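Local coordinates for putative citrate lyase, alfa subunit (Streptococcus mutans, PDB 2HJ0), which belongs to the CitF family of citrate lyase alpha subunits and folds round two mixed, largely parallel beta sheets flanked by helices, at residues A[347-351]-A[352-356]; A[193-196]-A[197-201]; A[331-334]-A[335-339]; A[312-315]-A[316-320]. All coordinates share one frame; numbering follows the deposited sequence.

Interaction 1 (A[347-351]-A[352-356])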
loop_
_atom_site.group_PDB
_atom_site.type_symbol
_atom_site.label_atom_id
_atom_site.label_comp_id
_atom_site.label_asym_id
_atom_site.label_seq_id
_atom_site.Cartn_x
_atom_site.Cartn_y
_atom_site.Cartn_z
ATOM N N TYR A 347 1.736 2.160 14.545
ATOM C CA TYR A 347 1.486 1.911 13.124
ATOM C C TYR A 347 1.604 0.472 12.635
ATOM O O TYR A 347 2.491 -0.272 13.040
ATOM C CB TYR A 347 2.414 2.784 12.276
ATOM C CG TYR A 347 1.732 3.464 11.113
ATOM C CD1 TYR A 347 0.839 4.511 11.329
ATOM C CD2 TYR A 347 1.988 3.067 9.792
ATOM C CE1 TYR A 347 0.213 5.155 10.256
ATOM C CE2 TYR A 347 1.362 3.703 8.706
ATOM C CZ TYR A 347 0.477 4.749 8.949
ATOM O OH TYR A 347 -0.134 5.391 7.890
ATOM N N GLU A 348 0.709 0.104 11.728
ATOM C CA GLU A 348 0.684 -1.234 11.156
ATOM C C GLU A 348 1.612 -1.332 9.938
ATOM O O GLU A 348 1.638 -0.440 9.094
ATOM C CB GLU A 348 -0.753 -1.570 10.764
ATOM C CG GLU A 348 -0.953 -2.889 10.042
ATOM C CD GLU A 348 -2.396 -3.073 9.581
ATOM O OE1 GLU A 348 -2.989 -4.139 9.880
ATOM O OE2 GLU A 348 -2.937 -2.152 8.922
ATOM N N ILE A 349 2.374 -2.417 9.854
ATOM C CA ILE A 349 3.295 -2.606 8.735
ATOM C C ILE A 349 3.233 -4.038 8.203
ATOM O O ILE A 349 3.066 -4.992 8.972
ATOM C CB ILE A 349 4.758 -2.317 9.148
ATOM C CG1 ILE A 349 5.187 -3.324 10.221
ATOM C CG2 ILE A 349 4.887 -0.878 9.639
ATOM C CD1 ILE A 349 6.673 -3.317 10.552
ATOM N N ASP A 350 3.371 -4.180 6.888
ATOM C CA ASP A 350 3.364 -5.490 6.244
ATOM C C ASP A 350 4.688 -6.187 6.519
ATOM O O ASP A 350 5.707 -5.541 6.757
ATOM C CB ASP A 350 3.174 -5.339 4.731
ATOM C CG ASP A 350 4.346 -4.629 4.055
ATOM O OD1 ASP A 350 5.403 -5.254 3.847
ATOM O OD2 ASP A 350 4.218 -3.436 3.731
ATOM N N ALA A 351 4.673 -7.509 6.475
ATOM C CA ALA A 351 5.878 -8.300 6.725
ATOM C C ALA A 351 7.059 -7.937 5.830
ATOM O O ALA A 351 8.210 -8.124 6.230
ATOM C CB ALA A 351 5.567 -9.791 6.581
ATOM N N ASN A 352 6.796 -7.439 4.626
ATOM C CA ASN A 352 7.891 -7.088 3.743
ATOM C C ASN A 352 8.631 -5.881 4.282
ATOM O O ASN A 352 9.855 -5.895 4.409
ATOM C CB ASN A 352 7.407 -6.790 2.327
ATOM C CG ASN A 352 8.567 -6.636 1.340
ATOM O OD1 ASN A 352 9.304 -7.594 1.062
ATOM N ND2 ASN A 352 8.741 -5.424 0.818
HETATM N N MSE A 353 7.894 -4.825 4.602
HETATM C CA MSE A 353 8.531 -3.635 5.141
HETATM C C MSE A 353 9.224 -4.005 6.446
HETATM O O MSE A 353 10.203 -3.364 6.863
HETATM C CB MSE A 353 7.497 -2.558 5.420
HETATM C CG MSE A 353 8.128 -1.245 5.836
HETATM SE SE MSE A 353 6.776 0.082 6.086
HETATM C CE MSE A 353 7.530 1.030 7.566
ATOM N N TYR A 354 8.697 -5.054 7.077
ATOM C CA TYR A 354 9.202 -5.554 8.346
ATOM C C TYR A 354 10.586 -6.176 8.312
ATOM O O TYR A 354 11.527 -5.597 8.853
ATOM C CB TYR A 354 8.206 -6.557 8.969
ATOM C CG TYR A 354 8.714 -7.218 10.239
ATOM C CD1 TYR A 354 9.278 -6.457 11.257
ATOM C CD2 TYR A 354 8.672 -8.601 10.406
ATOM C CE1 TYR A 354 9.795 -7.046 12.402
ATOM C CE2 TYR A 354 9.192 -9.207 11.556
ATOM C CZ TYR A 354 9.758 -8.418 12.551
ATOM O OH TYR A 354 10.315 -8.980 13.688
ATOM N N ALA A 355 10.731 -7.333 7.674
ATOM C CA ALA A 355 12.033 -7.983 7.698
ATOM C C ALA A 355 12.583 -8.596 6.413
ATOM O O ALA A 355 13.336 -9.567 6.465
ATOM C CB ALA A 355 12.023 -9.027 8.788
ATOM N N SER A 356 12.247 -8.021 5.268
ATOM C CA SER A 356 12.723 -8.568 4.012
ATOM C C SER A 356 14.135 -8.169 3.683
ATOM O O SER A 356 14.479 -6.995 3.671
ATOM C CB SER A 356 11.833 -8.151 2.854
ATOM O OG SER A 356 12.448 -8.477 1.625
#

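Interaction 2 (A[193-196]-A[197-201])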
loop_
_atom_site.group_PDB
_atom_site.type_symbol
_atom_site.label_atom_id
_atom_site.label_comp_id
_atom_site.label_asym_id
_atom_site.label_seq_id
_atom_site.Cartn_x
_atom_site.Cartn_y
_atom_site.Cartn_z
ATOM N N ALA A 193 -0.766 -10.952 6.295
ATOM C CA ALA A 193 -1.760 -11.060 5.230
ATOM C C ALA A 193 -1.643 -9.960 4.179
ATOM O O ALA A 193 -1.946 -10.177 3.003
ATOM C CB ALA A 193 -3.158 -11.057 5.815
HETATM N N MSE A 194 -1.197 -8.780 4.595
HETATM C CA MSE A 194 -1.074 -7.656 3.668
HETATM C C MSE A 194 -0.178 -7.928 2.478
HETATM O O MSE A 194 -0.405 -7.398 1.393
HETATM C CB MSE A 194 -0.582 -6.401 4.397
HETATM C CG MSE A 194 -1.671 -5.685 5.178
HETATM SE SE MSE A 194 -0.990 -4.453 6.512
HETATM C CE MSE A 194 -1.195 -2.781 5.557
ATOM N N ILE A 195 0.843 -8.747 2.671
ATOM C CA ILE A 195 1.731 -9.043 1.569
ATOM C C ILE A 195 1.056 -10.026 0.621
ATOM O O ILE A 195 1.210 -9.927 -0.582
ATOM C CB ILE A 195 3.051 -9.603 2.073
ATOM C CG1 ILE A 195 3.924 -9.998 0.895
ATOM C CG2 ILE A 195 2.806 -10.783 2.975
ATOM C CD1 ILE A 195 5.284 -10.455 1.323
ATOM N N ASP A 196 0.289 -10.961 1.166
ATOM C CA ASP A 196 -0.418 -11.914 0.339
ATOM C C ASP A 196 -1.346 -11.203 -0.614
ATOM O O ASP A 196 -1.310 -11.434 -1.809
ATOM C CB ASP A 196 -1.256 -12.848 1.196
ATOM C CG ASP A 196 -0.423 -13.878 1.912
ATOM O OD1 ASP A 196 0.580 -13.490 2.543
ATOM O OD2 ASP A 196 -0.771 -15.074 1.844
ATOM N N ALA A 197 -2.187 -10.330 -0.086
ATOM C CA ALA A 197 -3.152 -9.635 -0.921
ATOM C C ALA A 197 -2.507 -8.728 -1.936
ATOM O O ALA A 197 -3.153 -8.287 -2.882
ATOM C CB ALA A 197 -4.103 -8.836 -0.054
ATOM N N LYS A 198 -1.232 -8.448 -1.741
ATOM C CA LYS A 198 -0.514 -7.565 -2.642
ATOM C C LYS A 198 0.131 -8.305 -3.819
ATOM O O LYS A 198 0.228 -7.766 -4.914
ATOM C CB LYS A 198 0.530 -6.812 -1.826
ATOM C CG LYS A 198 1.388 -5.831 -2.578
ATOM C CD LYS A 198 2.227 -5.012 -1.580
ATOM C CE LYS A 198 1.321 -4.290 -0.546
ATOM N NZ LYS A 198 2.044 -3.494 0.503
ATOM N N TYR A 199 0.542 -9.547 -3.603
ATOM C CA TYR A 199 1.181 -10.302 -4.665
ATOM C C TYR A 199 0.398 -11.484 -5.234
ATOM O O TYR A 199 0.736 -11.996 -6.294
ATOM C CB TYR A 199 2.535 -10.788 -4.176
ATOM C CG TYR A 199 3.503 -9.671 -3.967
ATOM C CD1 TYR A 199 4.145 -9.064 -5.052
ATOM C CD2 TYR A 199 3.772 -9.201 -2.687
ATOM C CE1 TYR A 199 5.042 -8.002 -4.856
ATOM C CE2 TYR A 199 4.655 -8.149 -2.473
ATOM C CZ TYR A 199 5.289 -7.551 -3.556
ATOM O OH TYR A 199 6.163 -6.510 -3.345
ATOM N N ALA A 200 -0.634 -11.921 -4.529
ATOM C CA ALA A 200 -1.436 -13.051 -4.979
ATOM C C ALA A 200 -2.254 -12.682 -6.213
ATOM O O ALA A 200 -2.619 -11.516 -6.407
ATOM C CB ALA A 200 -2.368 -13.516 -3.850
ATOM N N ASP A 201 -2.532 -13.675 -7.055
ATOM C CA ASP A 201 -3.324 -13.425 -8.251
ATOM C C ASP A 201 -4.772 -13.132 -7.884
ATOM O O ASP A 201 -5.342 -12.127 -8.303
ATOM C CB ASP A 201 -3.256 -14.617 -9.202
ATOM C CG ASP A 201 -1.997 -14.610 -10.032
ATOM O OD1 ASP A 201 -1.328 -13.552 -10.098
ATOM O OD2 ASP A 201 -1.674 -15.659 -10.635
#

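Interaction 3 (A[331-334]-A[335-339])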
loop_
_atom_site.group_PDB
_atom_site.type_symbol
_atom_site.label_atom_id
_atom_site.label_comp_id
_atom_site.label_asym_id
_atom_site.label_seq_id
_atom_site.Cartn_x
_atom_site.Cartn_y
_atom_site.Cartn_z
ATOM N N PHE A 331 0.212 -9.739 19.946
ATOM C CA PHE A 331 0.212 -10.953 20.746
ATOM C C PHE A 331 -0.792 -10.973 21.915
ATOM O O PHE A 331 -0.711 -11.833 22.795
ATOM C CB PHE A 331 1.630 -11.229 21.246
ATOM C CG PHE A 331 2.501 -11.942 20.241
ATOM C CD1 PHE A 331 2.747 -13.305 20.355
ATOM C CD2 PHE A 331 3.067 -11.255 19.173
ATOM C CE1 PHE A 331 3.544 -13.966 19.418
ATOM C CE2 PHE A 331 3.863 -11.911 18.238
ATOM C CZ PHE A 331 4.102 -13.265 18.360
ATOM N N ASP A 332 -1.723 -10.022 21.927
ATOM C CA ASP A 332 -2.767 -9.965 22.950
ATOM C C ASP A 332 -3.790 -8.890 22.597
ATOM O O ASP A 332 -3.470 -7.917 21.916
ATOM C CB ASP A 332 -2.180 -9.725 24.349
ATOM C CG ASP A 332 -1.404 -8.443 24.448
ATOM O OD1 ASP A 332 -0.747 -8.237 25.487
ATOM O OD2 ASP A 332 -1.443 -7.635 23.495
ATOM N N HIS A 333 -5.022 -9.069 23.052
ATOM C CA HIS A 333 -6.079 -8.125 22.733
ATOM C C HIS A 333 -5.731 -6.649 22.945
ATOM O O HIS A 333 -5.937 -5.819 22.060
ATOM C CB HIS A 333 -7.341 -8.474 23.519
ATOM C CG HIS A 333 -8.485 -7.555 23.252
ATOM N ND1 HIS A 333 -9.050 -7.418 22.002
ATOM C CD2 HIS A 333 -9.132 -6.683 24.059
ATOM C CE1 HIS A 333 -9.993 -6.496 22.050
ATOM N NE2 HIS A 333 -10.063 -6.033 23.285
ATOM N N PRO A 334 -5.199 -6.298 24.122
ATOM C CA PRO A 334 -4.849 -4.895 24.374
ATOM C C PRO A 334 -3.915 -4.287 23.326
ATOM O O PRO A 334 -4.064 -3.114 22.971
ATOM C CB PRO A 334 -4.239 -4.936 25.780
ATOM C CG PRO A 334 -3.697 -6.317 25.878
ATOM C CD PRO A 334 -4.772 -7.155 25.240
ATOM N N SER A 335 -2.959 -5.068 22.823
ATOM C CA SER A 335 -2.054 -4.546 21.794
ATOM C C SER A 335 -2.813 -4.311 20.504
ATOM O O SER A 335 -2.568 -3.339 19.795
ATOM C CB SER A 335 -0.907 -5.508 21.520
ATOM O OG SER A 335 0.030 -5.469 22.578
ATOM N N ALA A 336 -3.738 -5.206 20.191
ATOM C CA ALA A 336 -4.503 -5.027 18.986
ATOM C C ALA A 336 -5.351 -3.776 19.182
ATOM O O ALA A 336 -5.501 -2.972 18.271
ATOM C CB ALA A 336 -5.368 -6.229 18.727
ATOM N N VAL A 337 -5.887 -3.586 20.381
ATOM C CA VAL A 337 -6.719 -2.417 20.638
ATOM C C VAL A 337 -5.938 -1.132 20.464
ATOM O O VAL A 337 -6.422 -0.176 19.857
ATOM C CB VAL A 337 -7.306 -2.471 22.045
ATOM C CG1 VAL A 337 -8.074 -1.181 22.349
ATOM C CG2 VAL A 337 -8.239 -3.682 22.153
ATOM N N SER A 338 -4.723 -1.126 20.997
ATOM C CA SER A 338 -3.836 0.026 20.921
ATOM C C SER A 338 -3.555 0.469 19.489
ATOM O O SER A 338 -3.424 1.666 19.207
ATOM C CB SER A 338 -2.518 -0.297 21.612
ATOM O OG SER A 338 -1.706 0.850 21.661
ATOM N N LEU A 339 -3.453 -0.502 18.589
ATOM C CA LEU A 339 -3.185 -0.214 17.190
ATOM C C LEU A 339 -4.219 0.747 16.639
ATOM O O LEU A 339 -3.971 1.465 15.673
ATOM C CB LEU A 339 -3.207 -1.500 16.377
ATOM C CG LEU A 339 -2.994 -1.340 14.874
ATOM C CD1 LEU A 339 -1.634 -0.708 14.604
ATOM C CD2 LEU A 339 -3.095 -2.708 14.208
#

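Interaction 4 (A[312-315]-A[316-320])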
loop_
_atom_site.group_PDB
_atom_site.type_symbol
_atom_site.label_atom_id
_atom_site.label_comp_id
_atom_site.label_asym_id
_atom_site.label_seq_id
_atom_site.Cartn_x
_atom_site.Cartn_y
_atom_site.Cartn_z
ATOM N N ALA A 312 2.927 -4.754 27.355
ATOM C CA ALA A 312 4.068 -4.078 27.968
ATOM C C ALA A 312 4.555 -2.982 27.048
ATOM O O ALA A 312 4.996 -1.916 27.485
ATOM C CB ALA A 312 5.178 -5.045 28.224
HETATM N N MSE A 313 4.450 -3.249 25.754
HETATM C CA MSE A 313 4.872 -2.295 24.747
HETATM C C MSE A 313 3.923 -1.102 24.686
HETATM O O MSE A 313 4.358 0.037 24.552
HETATM C CB MSE A 313 4.944 -2.986 23.390
HETATM C CG MSE A 313 6.185 -2.609 22.636
HETATM SE SE MSE A 313 7.748 -2.822 23.784
HETATM C CE MSE A 313 8.701 -4.106 22.652
ATOM N N VAL A 314 2.626 -1.377 24.790
ATOM C CA VAL A 314 1.631 -0.327 24.762
ATOM C C VAL A 314 1.850 0.517 26.002
ATOM O O VAL A 314 1.777 1.749 25.970
ATOM C CB VAL A 314 0.207 -0.901 24.805
ATOM C CG1 VAL A 314 -0.822 0.217 24.640
ATOM C CG2 VAL A 314 0.040 -1.949 23.730
ATOM N N GLU A 315 2.138 -0.166 27.096
ATOM C CA GLU A 315 2.389 0.490 28.369
ATOM C C GLU A 315 3.466 1.552 28.166
ATOM O O GLU A 315 3.265 2.702 28.523
ATOM C CB GLU A 315 2.857 -0.544 29.398
ATOM C CG GLU A 315 2.214 -0.444 30.773
ATOM C CD GLU A 315 1.019 -1.376 30.959
ATOM O OE1 GLU A 315 -0.089 -1.078 30.455
ATOM O OE2 GLU A 315 1.197 -2.422 31.617
ATOM N N LEU A 316 4.596 1.173 27.579
ATOM C CA LEU A 316 5.682 2.120 27.355
ATOM C C LEU A 316 5.329 3.271 26.425
ATOM O O LEU A 316 5.806 4.397 26.602
ATOM C CB LEU A 316 6.912 1.406 26.802
ATOM C CG LEU A 316 7.697 0.499 27.755
ATOM C CD1 LEU A 316 8.762 -0.243 26.952
ATOM C CD2 LEU A 316 8.346 1.314 28.873
ATOM N N LEU A 317 4.509 2.992 25.419
ATOM C CA LEU A 317 4.107 4.023 24.467
ATOM C C LEU A 317 3.234 5.077 25.158
ATOM O O LEU A 317 3.244 6.245 24.778
ATOM C CB LEU A 317 3.331 3.401 23.297
ATOM C CG LEU A 317 2.863 4.425 22.253
ATOM C CD1 LEU A 317 4.024 4.763 21.329
ATOM C CD2 LEU A 317 1.681 3.897 21.460
ATOM N N GLU A 318 2.484 4.655 26.173
ATOM C CA GLU A 318 1.617 5.574 26.889
ATOM C C GLU A 318 2.398 6.371 27.938
ATOM O O GLU A 318 2.131 7.545 28.145
ATOM C CB GLU A 318 0.445 4.809 27.519
ATOM C CG GLU A 318 -0.227 3.856 26.531
ATOM C CD GLU A 318 -1.749 3.950 26.495
ATOM O OE1 GLU A 318 -2.365 3.276 25.630
ATOM O OE2 GLU A 318 -2.335 4.695 27.322
ATOM N N GLU A 319 3.376 5.745 28.584
ATOM C CA GLU A 319 4.179 6.427 29.589
ATOM C C GLU A 319 5.140 7.407 28.920
ATOM O O GLU A 319 5.944 8.073 29.573
ATOM C CB GLU A 319 4.977 5.410 30.409
ATOM C CG GLU A 319 4.120 4.479 31.249
ATOM C CD GLU A 319 4.928 3.427 32.014
ATOM O OE1 GLU A 319 4.320 2.722 32.865
ATOM O OE2 GLU A 319 6.156 3.301 31.764
ATOM N N GLY A 320 5.060 7.491 27.601
ATOM C CA GLY A 320 5.939 8.386 26.873
ATOM C C GLY A 320 7.395 7.944 26.843
ATOM O O GLY A 320 8.278 8.762 26.594
HETATM O O HOH W 1 1.447 2.815 31.104
#

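Interaction 1 (A[347-351]-A[352-356])
D350 caps the helix that begins at A351: its OD1 accepts a hydrogen bond from M353 N at 2.6 Å, with a fairly straight N-H...O angle of 160°. The amide comes from above the carboxylate plane. Aspartate suits this N-cap because its short side chain can fold back over the first turn, and here chi1 of 65° sets CG between the backbone N and the carbonyl carbon, so that OD1 replaces an acceptor the start of the helix lacks. The carbonyl of D350 adds a backbone bond, its O lying 3.0 Å from Y354 N, and A351 O takes A355 N at the same distance.

The apolar side of the turn rests on I349, just before the cap. Its CD1 packs 3.9 Å from Y354 CB, a hydrophobic staple between the residues flanking the capped turn, while its CG2 meets CE of M353, a selenomethionine, again at 3.9 Å, the two side chains crossing at about a right angle. A beta-branched residue can serve both neighbours at once.

Further out, the hydroxyl of Y354 is bonded to Q277, and D350 OD2 has a long, weak ion pair with K198. Strand 346-348 lies at the edge of its sheet beside strand 322-327; helix 351-355, which follows, touches helix 191-199 through A351 and helix 400-406 through Y354 and A355, with Q222 and T223 of the second subunit against M353 and N352.

Interaction 2 (A[193-196]-A[197-201])
Because I195 carries CG1 anti to its backbone nitrogen (chi1 176°) and Y199 turns CG to the side of its own nitrogen (chi1 -68°), the two side chains meet one helical turn apart. The closest approach of the two side chains is I195 CG1 to Y199 CD2, 3.7 Å. The ring also presents its edge, near its plane, to I195 O, 3.4 Å from CD2. One face of the ring is covered toward its rim by the methylene CG of K198.

The backbone bonds are those of a helix, with one added bond three residues apart near its end. A197 N bonds to A193 O at 3.1 Å, and Y199 N to I195 O at the same distance. I195 O also accepts from K198 N, which stands above the carbonyl plane, so this one oxygen serves two donors. The last turn closes with A200 N on D196 O at 2.8 Å, after which A200 leaves helical geometry.

Helix 191-199 is the connection of a beta-alpha-beta crossover between strands 164-169 and 202-207. Its small A193 and A197, with A200 just after, let it lie close on strand 164-169, and I195 and Y199 face helix 148-157. D196 is buried, yet R151 and S68 engage its carboxylate, and E33 binds the hydroxyl of Y199. The salt bridge with R151 is consistent with a charged D196.

Interaction 3 (A[331-334]-A[335-339])
D332 meets S335 through its carboxylate. OD2 accepts from S335 N at 3.1 Å, the amide standing 43° out of the carboxylate plane, a capping bond from the N-cap position just before the helix. A chi1 of 59° tucks CG in over the backbone, within reach of the amide three residues on. S335 OG also appears to donate to OD2, though its position is less certain. The other oxygen, OD1, is held by N311 N, so the carboxylate links two helix beginnings. Aspartate is apt here, offering acceptors on a short stem.

Among backbone bonds, A336 N reaches D332 O at 3.2 Å, V337 N reaches H333 O at 2.8 Å, and S338 N reaches P334 O at 2.9 Å. Proline is well placed in the first turn, where a backbone N-H would have no helical carbonyl to seek.

Helix 333-341 connects strands 322-327 and 346-348, which are parallel and adjacent, as in the beta-alpha-beta units of a Rossmann-like sheet. S335 and S338 both pack against V314 of helix 311-318; small side chains allow this, and the hydroxyl of S338 is bonded to N342 and H346.

The CH-pi contact lies on another side of the helix. V337 CG2 rests over one face of the H333 imidazole, 3.4 Å from the ring centroid and 24° off its normal, displaced toward the rim. NE2 is the ring atom nearest to that methyl, at 3.2 Å, and H333 has its CG anti to the backbone N, turning the ring along the helix toward the next turn.

Interaction 4 (A[312-315]-A[316-320])
The flat carboxylate of E318 lies beside V314, the two side chains pointing the same way: OE1 is the E318 atom nearest to the side chain of V314, 3.6 Å from CG1, while the methylene CG of E318 lies close to V314 O. The chain bends at chi2 (-132°) to bring the carboxylate there, and R341 holds that OE1 in a salt bridge. The carboxylate of E319 is engaged by R292 through OE2, while its methylene CG lies 3.4 Å from E315 O. E318 ends helix 311-318 and E319 follows it directly; the helix is the link in a beta-alpha-beta crossover between the parallel strands 302-305 and 322-327.

The turn divides by chemistry. Inward are the apolar residues: SE of M313, a selenomethionine, lies 4.2 Å from L316 CD1, and both side chains reach strand 322-327, as does L317. V314, beta-branched and slim, fits against helix 333-341 at S335 and S338. Outward come E315, E318 and E319, where charge can meet solvent or an arginine; their mutual repulsion is probably modest, since the charged atoms of E315 are at least 6 Å from those of the other two.

Backbone bonds carry the helix to its end. L317 N meets M313 O at 3.1 Å, and E318 N meets V314 O at 3.0 Å. E319 N closes on E315 O, and G320 then leaves the helix with positive phi (71°), a conformation easy for a residue without a side chain. A water gives E315 O a further donor at 3.2 Å and reaches E319 OE1 only weakly, at 3.4 Å.

Along the chain the order is interaction 2, interaction 4, interaction 3, interaction 1. Each closes a single local turn, and all four run in series, with no nesting or crossing. Interaction 2 ends a helix of the ten-stranded sheet; the other three follow two consecutive crossovers of the nine-stranded sheet, 4 and 3 on their helices and 1 where the chain leaves edge strand 346-348. The neighbouring helices of interactions 4 and 3 touch, S338 OG lying 3.2 Å from V314 CG1. Interaction 3 reaches interaction 1 through L339 CD1, 3.8 Å from E348 N. E348 CD also packs 3.6 Å from M194 SE of interaction 2, joining helix 191-199 of the ten-stranded sheet to edge strand 346-348 of the nine-stranded one.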